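Local coordinates for protein cyclodipeptide synthetase (Mycobacterium tuberculosis, PDB 2X9Q) that uses two tyrosyl-tRNAs to form, without ATP, cyclo(L-tyrosyl-L-tyrosyl), an intermediate on the route to mycocyclosin, at residues V199-L203 with P258-M262; T118-V122 with D228-E233. Numbering follows the deposited sequence.

Overall arrangement
A helix can meet different parts of a fold on different faces, as helix 220-244 does; its residues 229-233 belong, by similarity, to the substrate site. Interaction 2 packs its segment 228-233 against loop 118-122, which follows a parallel strand; interaction 1, centred about 16 Å from the centre of interaction 2, joins the preceding helix 194-210 to 258-262. The two meet at Ile230, whose CA-to-CB bond points away from 118-122: its CG2 lies 3.8 Å from Leu259 CD1, and its CD1 4.0 Å from Pro258 CG. Interaction 2 is closer to chemistry, the Tyr229 side chain approaching that of Ser88, the nucleophile by similarity, to about 4 Å (nearest atoms). Along the chain the segments alternate.

Interaction 1 (V199-L203 with P258-M262); sequences VCQDL and PLAEM
Mostly apolar packing between one helical turn and the start of a short helix can rest on few side chains, here Leu203, Met262 and Cys200. Segment 199-203 is alpha-helix, with Leu203 N bonded to Val199 O at 3.0 Å; 258-262 enters helix 260-263 through a turn closed by Met262 N to Leu259 O, 2.9 Å. The backbones come nearest at Leu203 and Pro258, CA to CA 5.8 Å. Leu203 (mt) sets CD1 3.9 Å from Leu259 CD2 and 3.6 Å from Pro258 O, and CD2 3.9 Å from Glu261 OE2, the last two van der Waals contacts with oxygen atoms. Met262, a selenomethionine, is extended (t, t) and turns only at chi3 (m), bringing CE 3.5 Å from Val199 CG1 and 3.8 Å from Cys200 SG. Cys200 (m) places SG 4.0 Å from Leu259 CD2. Through Cys200 on Met227 and Leu259 on Ile230, a substrate-site residue by similarity, the contact joins helix 194-210 and the turn into helix 260-263 to helix 220-244 of this Rossmann-like cyclodipeptide synthase.

Interaction 2 (T118-V122 with D228-E233); sequences TDVHV and DYICAE
In Rossmann-type folds the loops leaving the C-terminal ends of parallel strands line the active site, and 118-122, between strand 112-117 and helix 122-128, is such a loop. It faces helical segment 228-233, with nearest CA pairs His121-Tyr229 at 5.6 Å and Thr118-Glu233 at 7.7 Å. Thr118 (m) donates from OG1 to Glu233 OE2 at 2.8 Å; Glu233 (m, t) may, by similarity, have a critical catalytic role. Tyr229, part of the substrate site by similarity, has chi1 t, its ring leaning along the loop: CZ is 3.5 Å from Thr118 CG2 and CE2 4.3 Å from Val122 CG2. Val120 CG2 touches Ala232 CB at 4.0 Å. His121, at the N-cap of helix 122-128, has left-handed backbone angles (60/15); with chi1 m and chi2 -73° its ring receives Asp228 CB over one face, a CH-pi contact 3.8 Å from the centroid. Asp228 OD1 is hydrogen-bonded to Gln224 NE2, while one water lies 2.8 Å from His121 ND1 and donates weakly to Asp228 OD2 at 3.4 Å.

Interaction 1 (V199-L203 with P258-M262)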
loop_
_atom_site.group_PDB
_atom_site.type_symbol
_atom_site.label_atom_id
_atom_site.label_comp_id
_atom_site.label_asym_id
_atom_site.label_seq_id
_atom_site.Cartn_x
_atom_site.Cartn_y
_atom_site.Cartn_z
ATOM N N VAL A 199 -11.023 9.304 14.115
ATOM C CA VAL A 199 -10.619 9.773 12.767
ATOM C C VAL A 199 -10.329 8.606 11.849
ATOM O O VAL A 199 -10.857 8.598 10.757
ATOM C CB VAL A 199 -9.467 10.820 12.830
ATOM C CG1 VAL A 199 -9.058 11.336 11.349
ATOM C CG2 VAL A 199 -10.004 12.024 13.689
ATOM N N CYS A 200 -9.512 7.627 12.315
ATOM C CA CYS A 200 -9.222 6.427 11.492
ATOM C C CYS A 200 -10.497 5.649 11.184
ATOM O O CYS A 200 -10.623 5.162 10.063
ATOM C CB CYS A 200 -8.171 5.525 12.186
ATOM S SG CYS A 200 -6.586 6.330 12.314
ATOM N N GLN A 201 -11.471 5.543 12.118
ATOM C CA GLN A 201 -12.728 4.806 11.769
ATOM C C GLN A 201 -13.517 5.547 10.724
ATOM O O GLN A 201 -14.129 4.902 9.864
ATOM C CB GLN A 201 -13.754 4.644 12.914
ATOM C CG GLN A 201 -13.339 3.871 14.052
ATOM C CD GLN A 201 -13.501 2.368 13.827
ATOM O OE1 GLN A 201 -14.398 1.860 13.071
ATOM N NE2 GLN A 201 -12.617 1.643 14.469
ATOM N N ASP A 202 -13.550 6.907 10.794
ATOM C CA ASP A 202 -14.269 7.638 9.793
ATOM C C ASP A 202 -13.621 7.328 8.430
ATOM O O ASP A 202 -14.319 7.148 7.426
ATOM C CB ASP A 202 -14.232 9.177 10.040
ATOM C CG ASP A 202 -15.333 9.893 9.259
ATOM O OD1 ASP A 202 -16.532 9.609 9.540
ATOM O OD2 ASP A 202 -15.031 10.706 8.360
ATOM N N LEU A 203 -12.284 7.382 8.377
ATOM C CA LEU A 203 -11.525 7.119 7.115
ATOM C C LEU A 203 -11.792 5.676 6.657
ATOM O O LEU A 203 -12.013 5.466 5.509
ATOM C CB LEU A 203 -10.002 7.402 7.347
ATOM C CG LEU A 203 -9.693 8.915 7.429
ATOM C CD1 LEU A 203 -8.260 9.234 7.831
ATOM C CD2 LEU A 203 -10.055 9.765 6.177
ATOM N N PRO A 258 -6.423 5.173 2.316
ATOM C CA PRO A 258 -7.465 5.737 3.188
ATOM C C PRO A 258 -6.907 6.586 4.361
ATOM O O PRO A 258 -7.542 7.598 4.720
ATOM C CB PRO A 258 -8.166 4.499 3.779
ATOM C CG PRO A 258 -7.941 3.406 2.704
ATOM C CD PRO A 258 -6.470 3.693 2.264
ATOM N N LEU A 259 -5.740 6.245 4.886
ATOM C CA LEU A 259 -5.166 7.029 5.976
ATOM C C LEU A 259 -4.231 8.169 5.502
ATOM O O LEU A 259 -3.650 8.889 6.346
ATOM C CB LEU A 259 -4.405 6.122 6.923
ATOM C CG LEU A 259 -5.329 5.105 7.644
ATOM C CD1 LEU A 259 -4.478 4.566 8.679
ATOM C CD2 LEU A 259 -6.608 5.752 8.374
ATOM N N ALA A 260 -4.056 8.317 4.187
ATOM C CA ALA A 260 -3.156 9.383 3.671
ATOM C C ALA A 260 -3.351 10.752 4.263
ATOM O O ALA A 260 -2.389 11.434 4.578
ATOM C CB ALA A 260 -3.194 9.473 2.132
ATOM N N GLU A 261 -4.599 11.160 4.451
ATOM C CA GLU A 261 -4.925 12.449 4.962
ATOM C C GLU A 261 -4.347 12.677 6.333
ATOM O O GLU A 261 -4.095 13.827 6.735
ATOM C CB GLU A 261 -6.498 12.549 4.971
ATOM C CG GLU A 261 -7.014 13.771 5.623
ATOM C CD GLU A 261 -8.572 13.705 5.733
ATOM O OE1 GLU A 261 -9.213 13.801 4.698
ATOM O OE2 GLU A 261 -9.093 13.514 6.850
HETATM N N MSE A 262 -4.166 11.611 7.110
HETATM C CA MSE A 262 -3.507 11.736 8.413
HETATM C C MSE A 262 -1.962 11.576 8.306
HETATM O O MSE A 262 -1.182 12.410 8.833
HETATM C CB MSE A 262 -4.007 10.632 9.371
HETATM C CG MSE A 262 -3.342 10.700 10.707
HETATM SE SE MSE A 262 -4.025 9.328 11.903
HETATM C CE MSE A 262 -5.853 10.095 12.141
#

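Interaction 2 (T118-V122 with D228-E233)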
loop_
_atom_site.group_PDB
_atom_site.type_symbol
_atom_site.label_atom_id
_atom_site.label_comp_id
_atom_site.label_asym_id
_atom_site.label_seq_id
_atom_site.Cartn_x
_atom_site.Cartn_y
_atom_site.Cartn_z
ATOM N N THR A 118 -0.685 -8.173 -0.844
ATOM C CA THR A 118 -1.280 -8.327 0.479
ATOM C C THR A 118 -1.757 -9.801 0.653
ATOM O O THR A 118 -2.513 -10.276 -0.144
ATOM C CB THR A 118 -2.358 -7.271 0.736
ATOM O OG1 THR A 118 -1.711 -5.995 0.753
ATOM C CG2 THR A 118 -2.992 -7.462 2.202
ATOM N N ASP A 119 -1.257 -10.521 1.647
ATOM C CA ASP A 119 -1.692 -11.909 1.819
ATOM C C ASP A 119 -2.190 -12.143 3.266
ATOM O O ASP A 119 -2.063 -13.265 3.830
ATOM C CB ASP A 119 -0.529 -12.855 1.475
ATOM C CG ASP A 119 0.612 -12.694 2.439
ATOM O OD1 ASP A 119 0.846 -11.532 2.926
ATOM O OD2 ASP A 119 1.302 -13.688 2.729
ATOM N N VAL A 120 -2.627 -11.076 3.924
ATOM C CA VAL A 120 -3.048 -11.179 5.326
ATOM C C VAL A 120 -4.421 -10.503 5.407
ATOM O O VAL A 120 -4.691 -9.548 4.649
ATOM C CB VAL A 120 -2.056 -10.438 6.283
ATOM C CG1 VAL A 120 -0.794 -11.360 6.546
ATOM C CG2 VAL A 120 -1.705 -9.021 5.717
ATOM N N HIS A 121 -5.288 -11.016 6.286
ATOM C CA HIS A 121 -6.660 -10.540 6.430
ATOM C C HIS A 121 -7.517 -10.653 5.174
ATOM O O HIS A 121 -8.571 -10.003 5.129
ATOM C CB HIS A 121 -6.738 -9.085 7.032
ATOM C CG HIS A 121 -5.929 -8.955 8.292
ATOM N ND1 HIS A 121 -6.333 -9.507 9.484
ATOM C CD2 HIS A 121 -4.718 -8.390 8.521
ATOM C CE1 HIS A 121 -5.411 -9.277 10.410
ATOM N NE2 HIS A 121 -4.406 -8.638 9.837
ATOM N N VAL A 122 -7.071 -11.440 4.181
ATOM C CA VAL A 122 -7.862 -11.664 2.969
ATOM C C VAL A 122 -9.062 -12.606 3.204
ATOM O O VAL A 122 -10.220 -12.288 2.890
ATOM C CB VAL A 122 -6.937 -12.139 1.799
ATOM C CG1 VAL A 122 -7.772 -12.403 0.546
ATOM C CG2 VAL A 122 -5.937 -10.979 1.544
ATOM N N ASP A 228 -8.026 -3.812 10.434
ATOM C CA ASP A 228 -6.894 -4.725 10.614
ATOM C C ASP A 228 -6.018 -4.785 9.357
ATOM O O ASP A 228 -4.781 -4.838 9.447
ATOM C CB ASP A 228 -7.381 -6.162 10.946
ATOM C CG ASP A 228 -7.964 -6.293 12.362
ATOM O OD1 ASP A 228 -7.800 -5.413 13.240
ATOM O OD2 ASP A 228 -8.640 -7.303 12.575
ATOM N N TYR A 229 -6.660 -4.847 8.216
ATOM C CA TYR A 229 -6.035 -4.983 6.893
ATOM C C TYR A 229 -5.176 -3.714 6.641
ATOM O O TYR A 229 -4.006 -3.812 6.328
ATOM C CB TYR A 229 -7.175 -5.094 5.862
ATOM C CG TYR A 229 -6.766 -5.297 4.413
ATOM C CD1 TYR A 229 -6.161 -4.252 3.667
ATOM C CD2 TYR A 229 -7.034 -6.554 3.754
ATOM C CE1 TYR A 229 -5.767 -4.474 2.255
ATOM C CE2 TYR A 229 -6.647 -6.790 2.362
ATOM C CZ TYR A 229 -6.012 -5.742 1.629
ATOM O OH TYR A 229 -5.641 -5.961 0.298
ATOM N N ILE A 230 -5.739 -2.541 6.942
ATOM C CA ILE A 230 -5.029 -1.219 6.736
ATOM C C ILE A 230 -3.883 -1.063 7.739
ATOM O O ILE A 230 -2.768 -0.628 7.374
ATOM C CB ILE A 230 -6.055 -0.108 6.885
ATOM C CG1 ILE A 230 -6.854 0.007 5.552
ATOM C CG2 ILE A 230 -5.364 1.222 7.193
ATOM C CD1 ILE A 230 -8.181 0.838 5.796
ATOM N N CYS A 231 -4.113 -1.467 8.984
ATOM C CA CYS A 231 -3.031 -1.489 9.962
ATOM C C CYS A 231 -1.824 -2.394 9.563
ATOM O O CYS A 231 -0.679 -1.995 9.779
ATOM C CB CYS A 231 -3.534 -1.829 11.371
ATOM S SG CYS A 231 -4.526 -0.449 12.044
ATOM N N ALA A 232 -2.088 -3.567 8.958
ATOM C CA ALA A 232 -1.059 -4.416 8.451
ATOM C C ALA A 232 -0.222 -3.845 7.267
ATOM O O ALA A 232 0.970 -4.145 7.179
ATOM C CB ALA A 232 -1.635 -5.789 8.043
ATOM N N GLU A 233 -0.822 -3.091 6.362
ATOM C CA GLU A 233 -0.088 -2.383 5.289
ATOM C C GLU A 233 0.581 -1.110 5.799
ATOM O O GLU A 233 1.526 -0.613 5.167
ATOM C CB GLU A 233 -1.067 -1.890 4.213
ATOM C CG GLU A 233 -1.653 -3.094 3.513
ATOM C CD GLU A 233 -2.630 -2.727 2.388
ATOM O OE1 GLU A 233 -2.975 -1.499 2.271
ATOM O OE2 GLU A 233 -3.021 -3.692 1.670
HETATM O O HOH W 1 -8.923 -9.882 10.350
#